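Local coordinates for protein dihydropteroate synthase (Xanthomonas albilineans, PDB 6Q62) that probably joins para-aminobenzoate to 6-hydroxymethyl-7,8-dihydropterin diphosphate, giving 7,8-dihydropteroate and diphosphate on the route to folate, at residues A[82-85]-A[86-90]; A[172-175]-A[176-180]; A[273-276]-A[277-281]. All coordinates share one frame; numbering follows the deposited sequence.

Interaction 1: A[82-85]-A[86-90]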
loop_
_atom_site.group_PDB
_atom_site.type_symbol
_atom_site.label_atom_id
_atom_site.label_comp_id
_atom_site.label_asym_id
_atom_site.label_seq_id
_atom_site.Cartn_x
_atom_site.Cartn_y
_atom_site.Cartn_z
ATOM N N ARG A 82 4.353 26.993 -20.536
ATOM C CA ARG A 82 3.632 26.046 -19.694
ATOM C C ARG A 82 3.913 26.229 -18.218
ATOM O O ARG A 82 2.977 26.373 -17.452
ATOM C CB ARG A 82 4.001 24.619 -20.087
ATOM C CG ARG A 82 3.502 24.259 -21.479
ATOM C CD ARG A 82 4.146 22.981 -21.953
ATOM N NE ARG A 82 3.668 22.651 -23.301
ATOM C CZ ARG A 82 3.890 21.491 -23.912
ATOM N NH1 ARG A 82 4.542 20.517 -23.287
ATOM N NH2 ARG A 82 3.425 21.280 -25.133
ATOM N N VAL A 83 5.203 26.172 -17.798
ATOM C CA VAL A 83 5.512 26.105 -16.369
ATOM C C VAL A 83 5.450 27.455 -15.665
ATOM O O VAL A 83 5.050 27.476 -14.504
ATOM C CB VAL A 83 6.829 25.344 -16.030
ATOM C CG1 VAL A 83 6.800 23.933 -16.610
ATOM C CG2 VAL A 83 8.099 26.080 -16.497
ATOM N N ILE A 84 5.854 28.567 -16.313
ATOM C CA ILE A 84 5.907 29.842 -15.554
ATOM C C ILE A 84 4.542 30.303 -15.050
ATOM O O ILE A 84 4.439 30.623 -13.861
ATOM C CB ILE A 84 6.662 30.957 -16.339
ATOM C CG1 ILE A 84 8.095 30.503 -16.710
ATOM C CG2 ILE A 84 6.625 32.324 -15.578
ATOM C CD1 ILE A 84 8.972 30.061 -15.505
ATOM N N PRO A 85 3.462 30.341 -15.869
ATOM C CA PRO A 85 2.169 30.806 -15.325
ATOM C C PRO A 85 1.660 29.872 -14.212
ATOM O O PRO A 85 1.035 30.331 -13.259
ATOM C CB PRO A 85 1.248 30.820 -16.543
ATOM C CG PRO A 85 2.134 30.748 -17.721
ATOM C CD PRO A 85 3.356 30.021 -17.306
ATOM N N VAL A 86 1.957 28.560 -14.312
ATOM C CA VAL A 86 1.548 27.588 -13.284
ATOM C C VAL A 86 2.280 27.845 -11.963
ATOM O O VAL A 86 1.642 27.890 -10.911
ATOM C CB VAL A 86 1.723 26.130 -13.778
ATOM C CG1 VAL A 86 1.431 25.104 -12.664
ATOM C CG2 VAL A 86 0.803 25.893 -14.971
ATOM N N ILE A 87 3.607 28.067 -12.033
ATOM C CA ILE A 87 4.384 28.385 -10.828
ATOM C C ILE A 87 3.870 29.708 -10.211
ATOM O O ILE A 87 3.675 29.771 -9.000
ATOM C CB ILE A 87 5.899 28.462 -11.157
ATOM C CG1 ILE A 87 6.421 27.057 -11.523
ATOM C CG2 ILE A 87 6.702 29.047 -9.976
ATOM C CD1 ILE A 87 7.718 27.040 -12.257
ATOM N N GLU A 88 3.635 30.745 -11.043
ATOM C CA GLU A 88 3.181 32.056 -10.524
ATOM C C GLU A 88 1.853 31.914 -9.766
ATOM O O GLU A 88 1.690 32.451 -8.669
ATOM C CB GLU A 88 3.046 33.083 -11.667
ATOM C CG GLU A 88 4.392 33.473 -12.266
ATOM C CD GLU A 88 4.359 34.398 -13.464
ATOM O OE1 GLU A 88 3.342 34.398 -14.189
ATOM O OE2 GLU A 88 5.366 35.104 -13.698
ATOM N N ARG A 89 0.930 31.128 -10.321
ATOM C CA ARG A 89 -0.374 30.917 -9.682
ATOM C C ARG A 89 -0.276 30.037 -8.441
ATOM O O ARG A 89 -0.860 30.376 -7.410
ATOM C CB ARG A 89 -1.384 30.359 -10.690
ATOM C CG ARG A 89 -1.915 31.427 -11.643
ATOM C CD ARG A 89 -2.223 30.859 -13.017
ATOM N NE ARG A 89 -2.836 31.852 -13.918
ATOM C CZ ARG A 89 -2.166 32.721 -14.675
ATOM N NH1 ARG A 89 -0.842 32.742 -14.662
ATOM N NH2 ARG A 89 -2.819 33.577 -15.446
ATOM N N LEU A 90 0.481 28.923 -8.515
ATOM C CA LEU A 90 0.626 28.032 -7.360
ATOM C C LEU A 90 1.408 28.655 -6.192
ATOM O O LEU A 90 1.084 28.372 -5.043
ATOM C CB LEU A 90 1.220 26.658 -7.757
ATOM C CG LEU A 90 0.305 25.728 -8.564
ATOM C CD1 LEU A 90 1.059 24.488 -9.000
ATOM C CD2 LEU A 90 -0.971 25.317 -7.765
#

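Interaction 2: A[172-175]-A[176-180]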
loop_
_atom_site.group_PDB
_atom_site.type_symbol
_atom_site.label_atom_id
_atom_site.label_comp_id
_atom_site.label_asym_id
_atom_site.label_seq_id
_atom_site.Cartn_x
_atom_site.Cartn_y
_atom_site.Cartn_z
ATOM N N GLU A 172 29.510 10.653 -8.756
ATOM C CA GLU A 172 30.089 11.575 -9.766
ATOM C C GLU A 172 29.309 12.890 -9.877
ATOM O O GLU A 172 29.914 13.954 -9.908
ATOM C CB GLU A 172 30.130 10.907 -11.137
ATOM C CG GLU A 172 31.209 9.845 -11.232
ATOM C CD GLU A 172 31.124 8.886 -12.403
ATOM O OE1 GLU A 172 30.196 9.015 -13.236
ATOM O OE2 GLU A 172 31.991 7.986 -12.474
ATOM N N ARG A 173 27.966 12.822 -9.882
ATOM C CA ARG A 173 27.163 14.042 -9.998
ATOM C C ARG A 173 27.152 14.856 -8.712
ATOM O O ARG A 173 27.160 16.084 -8.790
ATOM C CB ARG A 173 25.738 13.745 -10.497
ATOM C CG ARG A 173 25.680 13.032 -11.847
ATOM C CD ARG A 173 26.534 13.711 -12.938
ATOM N NE ARG A 173 26.170 15.130 -13.123
ATOM C CZ ARG A 173 26.992 16.042 -13.637
ATOM N NH1 ARG A 173 26.588 17.296 -13.792
ATOM N NH2 ARG A 173 28.220 15.701 -14.010
ATOM N N ILE A 174 27.171 14.193 -7.532
ATOM C CA ILE A 174 27.257 14.921 -6.248
ATOM C C ILE A 174 28.589 15.712 -6.270
ATOM O O ILE A 174 28.615 16.880 -5.906
ATOM C CB ILE A 174 27.222 13.941 -5.013
ATOM C CG1 ILE A 174 25.785 13.339 -4.838
ATOM C CG2 ILE A 174 27.649 14.669 -3.695
ATOM C CD1 ILE A 174 25.767 12.062 -3.948
ATOM N N PHE A 175 29.679 15.047 -6.663
ATOM C CA PHE A 175 31.024 15.632 -6.729
ATOM C C PHE A 175 31.048 16.822 -7.699
ATOM O O PHE A 175 31.521 17.887 -7.309
ATOM C CB PHE A 175 32.047 14.539 -7.078
ATOM C CG PHE A 175 33.480 14.997 -7.178
ATOM C CD1 PHE A 175 34.251 15.178 -6.035
ATOM C CD2 PHE A 175 34.043 15.293 -8.411
ATOM C CE1 PHE A 175 35.570 15.632 -6.130
ATOM C CE2 PHE A 175 35.369 15.728 -8.508
ATOM C CZ PHE A 175 36.130 15.871 -7.366
ATOM N N ALA A 176 30.507 16.656 -8.923
ATOM C CA ALA A 176 30.388 17.724 -9.930
ATOM C C ALA A 176 29.623 18.918 -9.375
ATOM O O ALA A 176 30.051 20.058 -9.548
ATOM C CB ALA A 176 29.697 17.188 -11.163
ATOM N N ALA A 177 28.504 18.658 -8.669
ATOM C CA ALA A 177 27.727 19.739 -8.054
ATOM C C ALA A 177 28.505 20.446 -6.955
ATOM O O ALA A 177 28.525 21.680 -6.914
ATOM C CB ALA A 177 26.403 19.195 -7.518
ATOM N N GLU A 178 29.157 19.685 -6.051
ATOM C CA GLU A 178 29.960 20.300 -4.964
ATOM C C GLU A 178 31.111 21.141 -5.518
ATOM O O GLU A 178 31.343 22.261 -5.044
ATOM C CB GLU A 178 30.507 19.229 -4.022
ATOM C CG GLU A 178 29.426 18.679 -3.102
ATOM C CD GLU A 178 30.056 17.915 -1.961
ATOM O OE1 GLU A 178 30.253 16.689 -2.105
ATOM O OE2 GLU A 178 30.414 18.558 -0.949
ATOM N N MET A 179 31.805 20.609 -6.535
ATOM C CA MET A 179 32.918 21.314 -7.179
ATOM C C MET A 179 32.477 22.600 -7.900
ATOM O O MET A 179 33.283 23.515 -8.006
ATOM C CB MET A 179 33.697 20.396 -8.137
ATOM C CG MET A 179 34.559 19.339 -7.448
ATOM S SD MET A 179 35.521 19.860 -6.011
ATOM C CE MET A 179 36.684 20.986 -6.795
ATOM N N ALA A 180 31.198 22.691 -8.346
ATOM C CA ALA A 180 30.620 23.872 -8.984
ATOM C C ALA A 180 30.178 24.912 -7.938
ATOM O O ALA A 180 29.717 25.987 -8.296
ATOM C CB ALA A 180 29.432 23.482 -9.861
#

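Interaction 3: A[273-276]-A[277-281]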
loop_
_atom_site.group_PDB
_atom_site.type_symbol
_atom_site.label_atom_id
_atom_site.label_comp_id
_atom_site.label_asym_id
_atom_site.label_seq_id
_atom_site.Cartn_x
_atom_site.Cartn_y
_atom_site.Cartn_z
ATOM N N THR A 273 1.013 7.203 6.461
ATOM C CA THR A 273 0.480 7.538 7.793
ATOM C C THR A 273 0.318 6.263 8.636
ATOM O O THR A 273 0.739 6.246 9.803
ATOM C CB THR A 273 -0.826 8.341 7.664
ATOM O OG1 THR A 273 -0.525 9.557 6.969
ATOM C CG2 THR A 273 -1.453 8.677 9.019
ATOM N N VAL A 274 -0.230 5.172 8.029
ATOM C CA VAL A 274 -0.403 3.901 8.736
ATOM C C VAL A 274 0.967 3.380 9.135
ATOM O O VAL A 274 1.179 2.990 10.285
ATOM C CB VAL A 274 -1.201 2.866 7.889
ATOM C CG1 VAL A 274 -1.248 1.509 8.611
ATOM C CG2 VAL A 274 -2.617 3.377 7.611
ATOM N N TRP A 275 1.924 3.392 8.177
ATOM C CA TRP A 275 3.270 2.928 8.441
ATOM C C TRP A 275 3.945 3.740 9.552
ATOM O O TRP A 275 4.539 3.135 10.437
ATOM C CB TRP A 275 4.105 2.913 7.161
ATOM C CG TRP A 275 5.567 2.644 7.404
ATOM C CD1 TRP A 275 6.129 1.515 7.930
ATOM C CD2 TRP A 275 6.647 3.528 7.102
ATOM N NE1 TRP A 275 7.502 1.657 7.995
ATOM C CE2 TRP A 275 7.846 2.878 7.471
ATOM C CE3 TRP A 275 6.715 4.804 6.550
ATOM C CZ2 TRP A 275 9.102 3.476 7.315
ATOM C CZ3 TRP A 275 7.961 5.393 6.390
ATOM C CH2 TRP A 275 9.136 4.729 6.771
ATOM N N GLN A 276 3.799 5.085 9.527
ATOM C CA GLN A 276 4.382 5.944 10.564
ATOM C C GLN A 276 3.870 5.518 11.951
ATOM O O GLN A 276 4.662 5.456 12.881
ATOM C CB GLN A 276 4.058 7.422 10.318
ATOM C CG GLN A 276 5.020 8.135 9.384
ATOM C CD GLN A 276 6.417 8.308 9.944
ATOM O OE1 GLN A 276 6.628 8.951 10.979
ATOM N NE2 GLN A 276 7.399 7.744 9.259
ATOM N N ALA A 277 2.552 5.276 12.092
ATOM C CA ALA A 277 1.947 4.869 13.388
ATOM C C ALA A 277 2.577 3.579 13.896
ATOM O O ALA A 277 2.904 3.465 15.069
ATOM C CB ALA A 277 0.445 4.690 13.245
ATOM N N VAL A 278 2.776 2.607 13.003
ATOM C CA VAL A 278 3.353 1.311 13.328
ATOM C C VAL A 278 4.831 1.443 13.681
ATOM O O VAL A 278 5.265 0.897 14.692
ATOM C CB VAL A 278 3.099 0.321 12.160
ATOM C CG1 VAL A 278 3.913 -0.960 12.303
ATOM C CG2 VAL A 278 1.611 0.020 12.027
ATOM N N GLN A 279 5.594 2.186 12.864
ATOM C CA GLN A 279 7.034 2.385 13.068
ATOM C C GLN A 279 7.318 3.138 14.371
ATOM O O GLN A 279 8.380 2.949 14.952
ATOM C CB GLN A 279 7.631 3.141 11.857
ATOM C CG GLN A 279 8.988 2.619 11.410
ATOM C CD GLN A 279 9.885 3.713 10.877
ATOM O OE1 GLN A 279 9.585 4.915 10.955
ATOM N NE2 GLN A 279 11.023 3.317 10.331
ATOM N N ALA A 280 6.365 3.962 14.838
ATOM C CA ALA A 280 6.478 4.760 16.070
ATOM C C ALA A 280 6.397 3.917 17.356
ATOM O O ALA A 280 6.640 4.453 18.439
ATOM C CB ALA A 280 5.399 5.822 16.105
ATOM N N VAL A 281 6.003 2.628 17.253
ATOM C CA VAL A 281 5.891 1.766 18.421
ATOM C C VAL A 281 7.279 1.281 18.852
ATOM O O VAL A 281 7.974 0.638 18.050
ATOM C CB VAL A 281 4.877 0.615 18.218
ATOM C CG1 VAL A 281 4.889 -0.366 19.393
ATOM C CG2 VAL A 281 3.474 1.164 18.003
HETATM O O HOH W 1 10.391 7.115 9.469
#

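Interaction 1: A[82-85]-A[86-90]
Arg89 folds back along the helix over the carbonyl of Pro85, one turn earlier. Its CB starts 3.5 Å from Pro85 O, and CG stays at the same range. CD then passes 3.3 Å from Pro85 O, so the aliphatic part of the chain runs alongside the carbonyl oxygen before the polar end begins. The chain stays nearly extended as far as NE, and the turn about the CD-NE bond (chi4 86°) then swings NH1 back, to 3.4 Å from Pro85 O, with that oxygen at the edge of the flat group. This is a weak hydrogen bond, although nearly straight. The same NH1 also meets Pro85 CB, while the backbone N of Arg89 holds Pro85 O by the stronger bond, so two donors of one residue share one acceptor.

Helix 76-93 follows strand 59-63 in the TIM-barrel fold of this enzyme, and Pro85 kinks it, since its N has no hydrogen to return to the preceding turn. Just after the kink, Val86 N stands 4.0 Å from Arg82 O, and Val86 CG2 lies against that oxygen at 3.3 Å. Arg82 O is buried and has no polar partner in the model. Regular bonding returns with Ile87 N to Val83 O and Glu88 N to Ile84 O, both at 2.9 Å. Val86 and Ile87 reach Ile62 of strand 59-63, whereas Ile84 leans on helix 105-114 and Pro85 on helix 41-54. Glu88 crosses Ile84 on the outer side, its OE2 lying 3.6 Å from Ile84 CG2.

Interaction 2: A[172-175]-A[176-180]
A Met-aromatic contact between Phe175 and Met179 occupies the last turn of helix 162-179, one of the outer helices of the TIM barrel. Phe175 places its ring alongside the following turn because CG lies anti to the backbone N (chi1 -180°). Met179 runs beside it in the same direction and lays CG over one face of the ring. CG stands 3.9 Å from the centroid of the Phe175 ring and 16° off the normal, which meets the geometry of a CH-pi contact. The sulfur is a looser partner: Met179 SD is 4.6 Å from the Phe175 centroid, at an oblique 29° from the normal. The methylene group is therefore nearer the ring than the sulfur. Below the pair, Met179 N is bonded to Phe175 O at 2.8 Å, which holds the two residues a turn apart.

A second flat group closes over the helix at Arg173. Bends at its second and third torsions fold the chain back, so that the guanidinium presents a face to Ala176 CB, 3.5 Å from Arg173 NH2. The methyl is offset toward the rim of the group. The polar edge is used in another direction, with NE donating to Ala124 O. Ile174 and Glu178 run abreast on a third line of the helix, with Ile174 CG2 3.7 Å from Glu178 OE1.

The exposure of Phe175 and Met179 contrasts with the burial of Ile174 and Ala177, which rest on Leu187 of strand 187-190. Arg173 and Ala180 touch Leu131 of helix 130-137, so the C-terminal end of the helix joins the next strand of the barrel to the preceding helix.

Interaction 3: A[273-276]-A[277-281]
Trp275 carries its indole along the helix toward Gln279 because chi1 is 171°, which sets CG opposite the backbone nitrogen. The first torsion of Gln279 is unusual, with chi1 at -139°, and together with a bend at chi2 it brings the side chain up alongside the indole. Gln279 CG lies 3.8 Å from Trp275 NE1. Further out, the amide passes the six-membered ring, where Gln279 NE2 is 3.6 Å from Trp275 CZ2. Gln279 OE1 stands over the same indole near its rim, 3.9 Å above the plane. Ring and amide planes are 36° apart, so the amide is tilted over the indole and the two do not stack flat.

Gln276 approaches the same amide through a water. Its NE2 is 4.0 Å from Gln279 OE1, and the water spans the gap: it accepts from Gln276 NE2 at 3.1 Å and donates to Gln279 OE1 at 2.8 Å. Beneath these groups the backbone bonds continue, with Gln279 N to Trp275 O at 2.8 Å, then Ala280 N to Gln276 O, which is clearly less straight.

Trp275 is buried against Leu250 and Ala253 of helix 242-254, and Pro20 also touches it. Val274 and Val278 pack on Gly244 and Arg255 of the second subunit, placing this end of helix 265-279 at the dimer interface. With the amides as modelled, the water accepts from one glutamine and donates to the other, and so links two side chains that do not bond directly.

Overall arrangement
All three contacts lie within single helices on the outside of the barrel, in series along the chain and without touching: nearest atoms of any pair are about 21 to 22 Å apart. Each has a buried side and an outer side, but the partners differ. Interaction 1 sits mid-helix, backed by strand 59-63 and two neighbouring helices, and its distinctive chemistry is backbone geometry around a proline. Interaction 2, at a helix end beside strand 187-190, is marked by a CH-pi and Met-aromatic contact between an exposed ring and a methionine. Interaction 3, near the C-terminal end of the modelled chain, adds water-bridged amides and is alone in meeting the second subunit.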